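Local coordinates for protein type II restriction enzyme AgeI (Thalassobius gelatinovorus, PDB 5DWA) that recognises the double-stranded DNA sequence 5'-ACCGGT-3' and cleaves it after the first adenine, leaving fragments with terminal 5'-phosphates, at residues A[171-183]-A[223-235]. Sequence-based numbering, arbitrary orientation. Where two conformers were deposited one is given.
With nucleotides of chain D; nucleotides of chain C.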
loop_
_atom_site.group_PDB
_atom_site.type_symbol
_atom_site.label_atom_id
_atom_site.label_comp_id
_atom_site.label_asym_id
_atom_site.label_seq_id
_atom_site.Cartn_x
_atom_site.Cartn_y
_atom_site.Cartn_z
ATOM N N LEU A 171 1.115 -6.763 -7.882
ATOM C CA LEU A 171 2.174 -6.886 -6.887
ATOM C C LEU A 171 2.671 -5.536 -6.381
ATOM O O LEU A 171 2.776 -5.340 -5.168
ATOM C CB LEU A 171 3.333 -7.699 -7.463
ATOM C CG LEU A 171 2.984 -9.134 -7.863
ATOM C CD1 LEU A 171 4.225 -9.873 -8.360
ATOM C CD2 LEU A 171 2.329 -9.891 -6.693
ATOM N N ALA A 172 2.950 -4.612 -7.310
ATOM C CA ALA A 172 3.577 -3.320 -6.985
ATOM C C ALA A 172 4.665 -3.547 -5.945
ATOM O O ALA A 172 5.467 -4.460 -6.102
ATOM C CB ALA A 172 2.545 -2.304 -6.496
ATOM N N GLU A 173 4.705 -2.754 -4.882
ATOM C CA GLU A 173 5.586 -3.125 -3.777
ATOM C C GLU A 173 4.759 -3.640 -2.615
ATOM O O GLU A 173 5.275 -3.915 -1.532
ATOM C CB GLU A 173 6.460 -1.952 -3.332
ATOM C CG GLU A 173 7.635 -1.671 -4.259
ATOM C CD GLU A 173 8.543 -2.873 -4.461
ATOM O OE1 GLU A 173 8.653 -3.733 -3.555
ATOM O OE2 GLU A 173 9.149 -2.961 -5.544
ATOM N N ARG A 174 3.465 -3.783 -2.858
ATOM C CA ARG A 174 2.555 -4.259 -1.832
ATOM C C ARG A 174 2.803 -5.727 -1.500
ATOM O O ARG A 174 2.455 -6.185 -0.417
ATOM C CB ARG A 174 1.115 -4.033 -2.279
ATOM C CG ARG A 174 0.683 -2.587 -2.128
ATOM C CD ARG A 174 -0.697 -2.352 -2.692
ATOM N NE ARG A 174 -0.680 -2.262 -4.145
ATOM C CZ ARG A 174 -0.962 -3.262 -4.970
ATOM N NH1 ARG A 174 -1.341 -4.448 -4.494
ATOM N NH2 ARG A 174 -0.893 -3.072 -6.281
ATOM N N VAL A 175 3.449 -6.456 -2.402
ATOM C CA VAL A 175 3.751 -7.852 -2.131
ATOM C C VAL A 175 4.781 -7.950 -0.993
ATOM O O VAL A 175 4.865 -8.968 -0.302
ATOM C CB VAL A 175 4.236 -8.584 -3.409
ATOM C CG1 VAL A 175 5.554 -7.999 -3.903
ATOM C CG2 VAL A 175 4.373 -10.089 -3.151
ATOM N N SER A 176 5.551 -6.884 -0.788
ATOM C CA SER A 176 6.487 -6.842 0.330
ATOM C C SER A 176 5.756 -6.931 1.670
ATOM O O SER A 176 6.326 -7.404 2.659
ATOM C CB SER A 176 7.340 -5.573 0.270
ATOM O OG SER A 176 8.028 -5.490 -0.964
ATOM N N ASP A 177 4.495 -6.497 1.690
ATOM C CA ASP A 177 3.647 -6.608 2.886
ATOM C C ASP A 177 3.482 -8.064 3.305
ATOM O O ASP A 177 3.307 -8.364 4.486
ATOM C CB ASP A 177 2.242 -6.020 2.665
ATOM C CG ASP A 177 2.251 -4.543 2.330
ATOM O OD1 ASP A 177 3.335 -3.925 2.299
ATOM O OD2 ASP A 177 1.148 -3.997 2.096
ATOM N N ASP A 178 3.500 -8.959 2.321
ATOM C CA ASP A 178 3.277 -10.385 2.562
ATOM C C ASP A 178 4.523 -11.132 2.991
ATOM O O ASP A 178 4.430 -12.223 3.525
ATOM C CB ASP A 178 2.740 -11.063 1.304
ATOM C CG ASP A 178 1.380 -10.549 0.903
ATOM O OD1 ASP A 178 0.373 -11.168 1.320
ATOM O OD2 ASP A 178 1.329 -9.534 0.174
ATOM N N ILE A 179 5.697 -10.566 2.741
ATOM C CA ILE A 179 6.925 -11.319 2.965
ATOM C C ILE A 179 7.155 -11.702 4.438
ATOM O O ILE A 179 7.462 -12.855 4.721
ATOM C CB ILE A 179 8.143 -10.546 2.418
ATOM C CG1 ILE A 179 8.086 -10.531 0.894
ATOM C CG2 ILE A 179 9.442 -11.174 2.885
ATOM C CD1 ILE A 179 9.119 -9.607 0.256
ATOM N N PRO A 180 6.972 -10.763 5.386
ATOM C CA PRO A 180 7.196 -11.231 6.763
ATOM C C PRO A 180 6.204 -12.316 7.190
ATOM O O PRO A 180 6.623 -13.290 7.803
ATOM C CB PRO A 180 7.024 -9.956 7.598
ATOM C CG PRO A 180 7.362 -8.843 6.645
ATOM C CD PRO A 180 6.794 -9.299 5.333
ATOM N N ALA A 181 4.928 -12.166 6.850
ATOM C CA ALA A 181 3.947 -13.209 7.146
ATOM C C ALA A 181 4.358 -14.527 6.508
ATOM O O ALA A 181 4.280 -15.583 7.130
ATOM C CB ALA A 181 2.561 -12.801 6.662
ATOM N N SER A 182 4.805 -14.461 5.260
ATOM C CA SER A 182 5.148 -15.661 4.522
ATOM C C SER A 182 6.331 -16.384 5.151
ATOM O O SER A 182 6.318 -17.607 5.282
ATOM C CB SER A 182 5.451 -15.322 3.064
ATOM O OG SER A 182 5.679 -16.504 2.321
ATOM N N ARG A 183 7.353 -15.630 5.532
ATOM C CA ARG A 183 8.514 -16.230 6.167
ATOM C C ARG A 183 8.135 -16.897 7.481
ATOM O O ARG A 183 8.632 -17.973 7.810
ATOM C CB ARG A 183 9.593 -15.177 6.406
ATOM C CG ARG A 183 10.275 -14.710 5.148
ATOM C CD ARG A 183 11.335 -13.674 5.474
ATOM N NE ARG A 183 11.963 -13.149 4.268
ATOM C CZ ARG A 183 12.814 -12.129 4.258
ATOM N NH1 ARG A 183 13.142 -11.527 5.395
ATOM N NH2 ARG A 183 13.339 -11.715 3.116
ATOM N N ASP A 223 12.559 -6.674 -8.761
ATOM C CA ASP A 223 12.872 -6.976 -7.370
ATOM C C ASP A 223 11.897 -8.017 -6.826
ATOM O O ASP A 223 12.246 -8.806 -5.953
ATOM C CB ASP A 223 12.870 -5.706 -6.517
ATOM C CG ASP A 223 11.525 -5.023 -6.477
ATOM O OD1 ASP A 223 10.643 -5.363 -7.290
ATOM O OD2 ASP A 223 11.369 -4.124 -5.629
ATOM N N LYS A 224 10.690 -8.038 -7.379
ATOM C CA LYS A 224 9.691 -9.015 -6.979
ATOM C C LYS A 224 10.086 -10.433 -7.367
ATOM O O LYS A 224 9.868 -11.367 -6.598
ATOM C CB LYS A 224 8.337 -8.646 -7.576
ATOM C CG LYS A 224 7.661 -7.519 -6.823
ATOM C CD LYS A 224 6.798 -6.697 -7.716
ATOM C CE LYS A 224 7.637 -5.770 -8.555
ATOM N NZ LYS A 224 7.933 -4.497 -7.851
ATOM N N ARG A 225 10.668 -10.610 -8.549
ATOM C CA ARG A 225 11.114 -11.940 -8.940
ATOM C C ARG A 225 12.257 -12.386 -8.031
ATOM O O ARG A 225 12.371 -13.564 -7.696
ATOM C CB ARG A 225 11.554 -11.985 -10.403
ATOM C CG ARG A 225 11.980 -13.379 -10.850
ATOM C CD ARG A 225 12.290 -13.439 -12.335
ATOM N NE ARG A 225 11.101 -13.218 -13.149
ATOM C CZ ARG A 225 10.328 -14.189 -13.626
ATOM N NH1 ARG A 225 10.610 -15.463 -13.365
ATOM N NH2 ARG A 225 9.265 -13.885 -14.354
ATOM N N ASN A 226 13.086 -11.431 -7.621
ATOM C CA ASN A 226 14.179 -11.718 -6.697
ATOM C C ASN A 226 13.664 -12.186 -5.332
ATOM O O ASN A 226 14.280 -13.039 -4.706
ATOM C CB ASN A 226 15.083 -10.486 -6.527
ATOM C CG ASN A 226 15.926 -10.195 -7.760
ATOM O OD1 ASN A 226 16.243 -11.098 -8.536
ATOM N ND2 ASN A 226 16.301 -8.934 -7.939
ATOM N N TYR A 227 12.537 -11.635 -4.879
ATOM C CA TYR A 227 11.923 -12.078 -3.623
ATOM C C TYR A 227 11.666 -13.579 -3.654
ATOM O O TYR A 227 11.900 -14.291 -2.674
ATOM C CB TYR A 227 10.590 -11.360 -3.361
ATOM C CG TYR A 227 10.644 -9.856 -3.176
ATOM C CD1 TYR A 227 11.779 -9.222 -2.690
ATOM C CD2 TYR A 227 9.537 -9.071 -3.482
ATOM C CE1 TYR A 227 11.813 -7.845 -2.520
ATOM C CE2 TYR A 227 9.562 -7.698 -3.319
ATOM C CZ TYR A 227 10.701 -7.090 -2.837
ATOM O OH TYR A 227 10.729 -5.721 -2.675
ATOM N N ILE A 228 11.159 -14.047 -4.791
ATOM C CA ILE A 228 10.763 -15.433 -4.965
ATOM C C ILE A 228 11.927 -16.351 -5.320
ATOM O O ILE A 228 12.223 -17.312 -4.600
ATOM C CB ILE A 228 9.690 -15.547 -6.062
ATOM C CG1 ILE A 228 8.448 -14.748 -5.662
ATOM C CG2 ILE A 228 9.332 -17.002 -6.329
ATOM C CD1 ILE A 228 7.616 -14.262 -6.845
ATOM N N GLU A 229 12.587 -16.051 -6.433
ATOM C CA GLU A 229 13.619 -16.928 -6.968
ATOM C C GLU A 229 14.941 -16.799 -6.222
ATOM O O GLU A 229 15.719 -17.746 -6.163
ATOM C CB GLU A 229 13.829 -16.641 -8.460
ATOM C CG GLU A 229 12.583 -16.895 -9.306
ATOM C CD GLU A 229 12.833 -16.708 -10.788
ATOM O OE1 GLU A 229 13.907 -16.181 -11.152
ATOM O OE2 GLU A 229 11.959 -17.093 -11.588
ATOM N N GLY A 230 15.194 -15.627 -5.650
ATOM C CA GLY A 230 16.456 -15.394 -4.969
ATOM C C GLY A 230 16.364 -15.630 -3.476
ATOM O O GLY A 230 17.090 -16.454 -2.922
ATOM N N HIS A 231 15.453 -14.910 -2.826
ATOM C CA HIS A 231 15.321 -14.960 -1.374
ATOM C C HIS A 231 14.444 -16.116 -0.881
ATOM O O HIS A 231 14.515 -16.497 0.288
ATOM C CB HIS A 231 14.757 -13.637 -0.853
ATOM C CG HIS A 231 15.649 -12.460 -1.095
ATOM N ND1 HIS A 231 15.209 -11.158 -0.991
ATOM C CD2 HIS A 231 16.959 -12.388 -1.431
ATOM C CE1 HIS A 231 16.208 -10.335 -1.256
ATOM N NE2 HIS A 231 17.282 -11.056 -1.526
ATOM N N GLY A 232 13.619 -16.668 -1.767
ATOM C CA GLY A 232 12.724 -17.757 -1.403
ATOM C C GLY A 232 11.653 -17.358 -0.405
ATOM O O GLY A 232 11.348 -18.109 0.527
ATOM N N ASP A 233 11.068 -16.182 -0.610
ATOM C CA ASP A 233 10.127 -15.614 0.354
ATOM C C ASP A 233 8.746 -16.283 0.341
ATOM O O ASP A 233 7.935 -16.012 1.221
ATOM C CB ASP A 233 9.961 -14.113 0.107
ATOM C CG ASP A 233 11.177 -13.310 0.533
ATOM O OD1 ASP A 233 11.916 -13.779 1.424
ATOM O OD2 ASP A 233 11.382 -12.206 -0.019
ATOM N N PHE A 234 8.484 -17.137 -0.649
ATOM C CA PHE A 234 7.213 -17.869 -0.766
ATOM C C PHE A 234 7.477 -19.316 -1.166
ATOM O O PHE A 234 8.495 -19.616 -1.787
ATOM C CB PHE A 234 6.274 -17.212 -1.800
ATOM C CG PHE A 234 5.906 -15.804 -1.467
ATOM C CD1 PHE A 234 4.811 -15.530 -0.665
ATOM C CD2 PHE A 234 6.671 -14.747 -1.936
ATOM C CE1 PHE A 234 4.483 -14.226 -0.338
ATOM C CE2 PHE A 234 6.350 -13.443 -1.618
ATOM C CZ PHE A 234 5.249 -13.178 -0.821
ATOM N N SER A 235 6.556 -20.211 -0.815
ATOM C CA SER A 235 6.702 -21.624 -1.154
ATOM C C SER A 235 6.702 -21.809 -2.662
ATOM O O SER A 235 7.427 -22.645 -3.206
ATOM C CB SER A 235 5.580 -22.456 -0.531
ATOM O OG SER A 235 5.582 -22.343 0.877
ATOM P P DG D 3 10.963 -2.951 -9.851
ATOM O OP1 DG D 3 12.119 -3.868 -9.721
ATOM O OP2 DG D 3 9.630 -3.485 -10.184
ATOM O "O5'" DG D 3 10.837 -2.076 -8.515
ATOM C "C5'" DG D 3 11.966 -1.349 -8.062
ATOM C "C4'" DG D 3 11.581 -0.016 -7.431
ATOM O "O4'" DG D 3 10.943 0.857 -8.404
ATOM C "C3'" DG D 3 10.628 -0.081 -6.246
ATOM O "O3'" DG D 3 11.001 0.964 -5.337
ATOM C "C2'" DG D 3 9.270 0.197 -6.903
ATOM C "C1'" DG D 3 9.669 1.255 -7.924
ATOM N N9 DG D 3 8.786 1.367 -9.085
ATOM C C8 DG D 3 8.351 0.350 -9.900
ATOM N N7 DG D 3 7.613 0.764 -10.898
ATOM C C5 DG D 3 7.591 2.150 -10.755
ATOM C C6 DG D 3 6.964 3.147 -11.548
ATOM O O6 DG D 3 6.283 3.003 -12.564
ATOM N N1 DG D 3 7.187 4.421 -11.047
ATOM C C2 DG D 3 7.929 4.707 -9.932
ATOM N N2 DG D 3 8.031 6.002 -9.605
ATOM N N3 DG D 3 8.524 3.784 -9.181
ATOM C C4 DG D 3 8.319 2.537 -9.658
ATOM P P DC C 6 -4.998 -5.801 -3.375
ATOM O OP1 DC C 6 -5.187 -7.026 -4.135
ATOM O OP2 DC C 6 -3.761 -5.511 -2.629
ATOM O "O5'" DC C 6 -5.227 -4.601 -4.402
ATOM C "C5'" DC C 6 -6.413 -4.547 -5.137
ATOM C "C4'" DC C 6 -6.455 -3.254 -5.915
ATOM O "O4'" DC C 6 -6.361 -2.135 -5.009
ATOM C "C3'" DC C 6 -5.351 -3.070 -6.942
ATOM O "O3'" DC C 6 -5.918 -2.472 -8.072
ATOM C "C2'" DC C 6 -4.365 -2.121 -6.245
ATOM C "C1'" DC C 6 -5.292 -1.282 -5.377
ATOM N N1 DC C 6 -4.680 -0.816 -4.118
ATOM C C2 DC C 6 -4.654 0.547 -3.798
ATOM O O2 DC C 6 -5.094 1.376 -4.603
ATOM N N3 DC C 6 -4.116 0.927 -2.614
ATOM C C4 DC C 6 -3.659 0.012 -1.765
ATOM N N4 DC C 6 -3.133 0.436 -0.614
ATOM C C5 DC C 6 -3.711 -1.376 -2.058
ATOM C C6 DC C 6 -4.228 -1.743 -3.227
ATOM P P DA D 4 10.831 0.814 -3.751
ATOM O OP1 DA D 4 11.900 1.659 -3.158
ATOM O OP2 DA D 4 10.726 -0.618 -3.392
ATOM O "O5'" DA D 4 9.418 1.501 -3.460
ATOM C "C5'" DA D 4 9.335 2.907 -3.400
ATOM C "C4'" DA D 4 7.896 3.368 -3.401
ATOM O "O4'" DA D 4 7.356 3.293 -4.737
ATOM C "C3'" DA D 4 6.941 2.555 -2.523
ATOM O "O3'" DA D 4 6.078 3.437 -1.888
ATOM C "C2'" DA D 4 6.164 1.730 -3.541
ATOM C "C1'" DA D 4 6.066 2.761 -4.642
ATOM N N9 DA D 4 5.676 2.237 -5.929
ATOM C C8 DA D 4 5.615 0.930 -6.315
ATOM N N7 DA D 4 5.224 0.767 -7.554
ATOM C C5 DA D 4 5.016 2.067 -8.004
ATOM C C6 DA D 4 4.580 2.593 -9.234
ATOM N N6 DA D 4 4.276 1.841 -10.292
ATOM N N1 DA D 4 4.482 3.931 -9.338
ATOM C C2 DA D 4 4.786 4.689 -8.282
ATOM N N3 DA D 4 5.202 4.311 -7.079
ATOM C C4 DA D 4 5.294 2.977 -7.010
#
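The Tyr227 ring is sandwiched: CD1 of Ile179 sits over the centre of one face in a CH-pi contact, 3.8 Å from the ring centroid, while the opposite face lies on Asp223 O of its own helix. This is the PD-(D/E)XK nuclease fold: helices 178-187 and 223-230 pack side by side on its mixed sheet, and Val175, just before the first, and Phe234, just after the second, both touch Leu194 of strand 191-196. At the ring edge, Tyr227 OH donates a hydrogen bond to Glu173 OE1 (3.0 Å), with the carboxylate turned nearly perpendicular to the ring (87°). A tyrosine suits this border, its ring packing on aliphatic groups and its hydroxyl reaching the polar, DNA-facing end. The Phe234 ring receives CB of Asp178 at its edge and CG2 of Val175 obliquely (4.0 Å to CZ).

Toward the DNA, Lys224 runs past Leu171 in the opposite direction, with CG against Val175 CG1, then bends twice near its end to bring NZ to Ala172 O, meeting it from above the carbonyl plane. The same ammonium bridges to Asp223 OD1 and, more weakly, Glu173 OE2, and donates to OP2 of DG3 in chain D; a lysine combines this apolar stem with a charge for carboxylates and phosphate. Asp223 N holds OP1 of that phosphate at 3.0 Å in a nearly straight bond (165°).

At the far end, Ser182, its OG swung away from its own backbone N (chi1 -175°), donates to Asp233 O. Arg183, long enough to reach across when extended, has CG2 of Ile179 over one face, toward the rim of the guanidinium, and grips Asp233 side-on: NE (2.9 Å) and NH2 (3.0 Å) both end on OD1, from the same face of the carboxylate.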